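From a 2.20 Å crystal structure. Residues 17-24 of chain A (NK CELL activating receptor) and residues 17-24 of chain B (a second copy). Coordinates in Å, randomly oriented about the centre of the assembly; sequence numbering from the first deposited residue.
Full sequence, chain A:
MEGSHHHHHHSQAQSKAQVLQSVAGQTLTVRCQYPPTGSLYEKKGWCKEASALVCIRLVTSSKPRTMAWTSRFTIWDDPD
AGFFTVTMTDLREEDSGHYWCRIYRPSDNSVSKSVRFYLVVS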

# COMPACT_ATOMS: atom_id res chain seq x y z
N ALA A 17 18.93 -1.51 -2.76
CA ALA A 17 17.51 -1.34 -2.99
C ALA A 17 16.70 -2.08 -1.96
O ALA A 17 17.04 -3.19 -1.60
CB ALA A 17 17.16 -1.87 -4.40
N GLN A 18 15.65 -1.45 -1.46
CA GLN A 18 14.77 -2.13 -0.54
C GLN A 18 13.73 -2.83 -1.45
O GLN A 18 13.24 -2.24 -2.43
CB GLN A 18 14.16 -1.15 0.39
CG GLN A 18 15.18 -0.74 1.42
CD GLN A 18 14.67 0.35 2.32
OE1 GLN A 18 14.04 0.09 3.35
NE2 GLN A 18 14.93 1.60 1.93
N VAL A 19 13.45 -4.09 -1.15
CA VAL A 19 12.54 -4.89 -1.97
C VAL A 19 11.09 -4.73 -1.63
O VAL A 19 10.70 -4.91 -0.51
CB VAL A 19 12.93 -6.38 -1.92
CG1 VAL A 19 11.85 -7.27 -2.61
CG2 VAL A 19 14.24 -6.54 -2.64
N LEU A 20 10.28 -4.34 -2.59
CA LEU A 20 8.84 -4.22 -2.32
C LEU A 20 8.21 -5.30 -3.20
O LEU A 20 8.58 -5.45 -4.34
CB LEU A 20 8.32 -2.86 -2.77
CG LEU A 20 9.00 -1.68 -2.07
CD1 LEU A 20 8.23 -0.46 -2.43
CD2 LEU A 20 8.99 -1.84 -0.55
N GLN A 21 7.24 -6.02 -2.69
CA GLN A 21 6.67 -7.11 -3.50
C GLN A 21 5.15 -7.16 -3.39
O GLN A 21 4.61 -7.10 -2.29
CB GLN A 21 7.27 -8.45 -3.01
CG GLN A 21 6.63 -9.68 -3.62
CD GLN A 21 7.48 -10.98 -3.48
OE1 GLN A 21 8.55 -11.02 -2.80
NE2 GLN A 21 7.00 -12.06 -4.12
N SER A 22 4.47 -7.31 -4.51
CA SER A 22 3.01 -7.42 -4.43
C SER A 22 2.55 -8.28 -5.62
O SER A 22 3.38 -8.91 -6.26
CB SER A 22 2.34 -6.05 -4.55
OG SER A 22 0.97 -6.10 -4.18
N VAL A 23 1.25 -8.29 -5.90
CA VAL A 23 0.72 -9.06 -7.01
C VAL A 23 -0.12 -8.19 -7.89
O VAL A 23 -0.62 -7.15 -7.45
CB VAL A 23 -0.08 -10.32 -6.52
CG1 VAL A 23 0.87 -11.25 -5.75
CG2 VAL A 23 -1.25 -9.95 -5.66
N ALA A 24 -0.27 -8.59 -9.15
CA ALA A 24 -1.00 -7.83 -10.12
C ALA A 24 -2.39 -7.47 -9.63
O ALA A 24 -3.04 -8.23 -8.92
CB ALA A 24 -1.04 -8.58 -11.41
N ALA B 17 -0.20 -19.18 -0.55
CA ALA B 17 -0.17 -17.81 -0.07
C ALA B 17 0.48 -16.90 -1.08
O ALA B 17 1.48 -17.26 -1.67
CB ALA B 17 0.61 -17.76 1.26
N GLN B 18 -0.10 -15.73 -1.29
CA GLN B 18 0.53 -14.77 -2.16
C GLN B 18 1.47 -13.96 -1.24
O GLN B 18 1.11 -13.60 -0.10
CB GLN B 18 -0.52 -13.92 -2.80
CG GLN B 18 -1.20 -14.71 -3.89
CD GLN B 18 -2.35 -13.96 -4.50
OE1 GLN B 18 -2.18 -13.19 -5.45
NE2 GLN B 18 -3.54 -14.18 -3.94
N VAL B 19 2.69 -13.74 -1.70
CA VAL B 19 3.71 -13.05 -0.90
C VAL B 19 3.66 -11.56 -0.98
O VAL B 19 3.70 -11.00 -2.04
CB VAL B 19 5.12 -13.56 -1.27
CG1 VAL B 19 6.22 -12.69 -0.59
CG2 VAL B 19 5.24 -14.98 -0.81
N LEU B 20 3.52 -10.90 0.15
CA LEU B 20 3.52 -9.43 0.14
C LEU B 20 4.79 -9.06 0.90
O LEU B 20 5.07 -9.63 1.93
CB LEU B 20 2.31 -8.88 0.89
CG LEU B 20 0.96 -9.33 0.30
CD1 LEU B 20 -0.09 -8.54 0.99
CD2 LEU B 20 0.89 -9.07 -1.19
N GLN B 21 5.52 -8.08 0.44
CA GLN B 21 6.78 -7.75 1.12
C GLN B 21 6.98 -6.24 1.24
O GLN B 21 6.81 -5.52 0.27
CB GLN B 21 7.95 -8.37 0.32
CG GLN B 21 9.33 -7.95 0.80
CD GLN B 21 10.49 -8.86 0.30
OE1 GLN B 21 10.30 -9.80 -0.53
NE2 GLN B 21 11.70 -8.59 0.82
N SER B 22 7.38 -5.78 2.41
CA SER B 22 7.64 -4.34 2.55
C SER B 22 8.72 -4.17 3.63
O SER B 22 9.34 -5.15 4.01
CB SER B 22 6.38 -3.59 3.00
OG SER B 22 6.53 -2.19 2.86
N VAL B 23 8.92 -2.95 4.11
CA VAL B 23 9.91 -2.68 5.13
C VAL B 23 9.29 -1.93 6.27
O VAL B 23 8.25 -1.28 6.10
CB VAL B 23 11.16 -1.92 4.57
CG1 VAL B 23 11.84 -2.80 3.50
CG2 VAL B 23 10.79 -0.59 3.97
N ALA B 24 9.90 -2.04 7.44
CA ALA B 24 9.39 -1.44 8.63
C ALA B 24 9.11 0.04 8.44
O ALA B 24 9.82 0.74 7.72
CB ALA B 24 10.33 -1.68 9.77

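The contact is a short antiparallel crossing of one strand with its own copy, and an exact two-fold axis sets its first rule: whatever chain B offers at one end, chain A returns at the other. The strands, residues 18 to 22 in each chain, approach to 4.7 Å between axes, but their directions differ by 148°, so they splay apart away from the middle. Backbone pairing is therefore confined to the centre, and side chains must reach across the widening gap on both sides of it. Together the stretches bury 559 Å².

Ala17(B) lies before the strand and takes no part. At Gln18(B) the backbone is already well separated from its partner, with CA 7.5 Å from the CA of Val23(A). The CA-to-CB bond points sideways, yet chi1 m and chi2 t bring the amide end nearer to chain A, where OE1 comes to 3.4 Å from CG2 of Val23(A). A long, flexible side chain suits this place: its length lets the amide end reach Val23(A), and the residue stays partly exposed.

Val19(B) also points sideways. Its CG1 packs 3.6 Å from CD of Gln21(A), and its carbonyl O sits 3.6 Å from CG of the same residue. The glutamine of the partner thus lies along both the side chain and the backbone of the valine, whose branched, compact shape offers it a nonpolar surface.

Leu20(B) turns its CB away from chain A and is buried. With chi1 m and chi2 t, CD2 nevertheless comes back to 4.2 Å from CA of Ser22(A), giving a modest contact beside the backbone pairing. Its own main chain is nearer: CA lies 3.5 Å from O of Gln21(A), a CA-H...O contact that supplements the conventional bonds next to it.

Those bonds belong to Gln21(B), which faces Gln21(A) across the axis with CA atoms 4.7 Å apart. Its N donates to O of Gln21(A) at 3.0 Å, and its O accepts from N of Gln21(A) at 3.0 Å, both at a favourable 161°. This closed pair is the single beta bridge of the contact. Both glutamine side chains point toward the other strand in an extended t, t conformation, and each glutamine has more of its surface covered by the other stretch than any other residue of its own. Self-pairing brings the two amide ends together, while CG of Gln21(B) lies 3.6 Å from O of Val19(A) and CD of Gln21(B) lies 3.6 Å from CG1 of Val19(A).

Ser22(B) points away and is buried. Its small side chain lies beside leucine: OG is 4.2 Å from CD2 of Leu20(A). Val23(B), just beyond the strand, turns toward chain A again, with 56 Å² covered by it. Its branched side chain sets a methyl against the glutamine end, CG2 meeting OE1 of Gln18(A) at 3.4 Å and closing the symmetric arrangement. Ala24(B) points away and makes no contact. The design rule is economical: one backbone pair at the axis, extended by side chains that reach over the diverging strands.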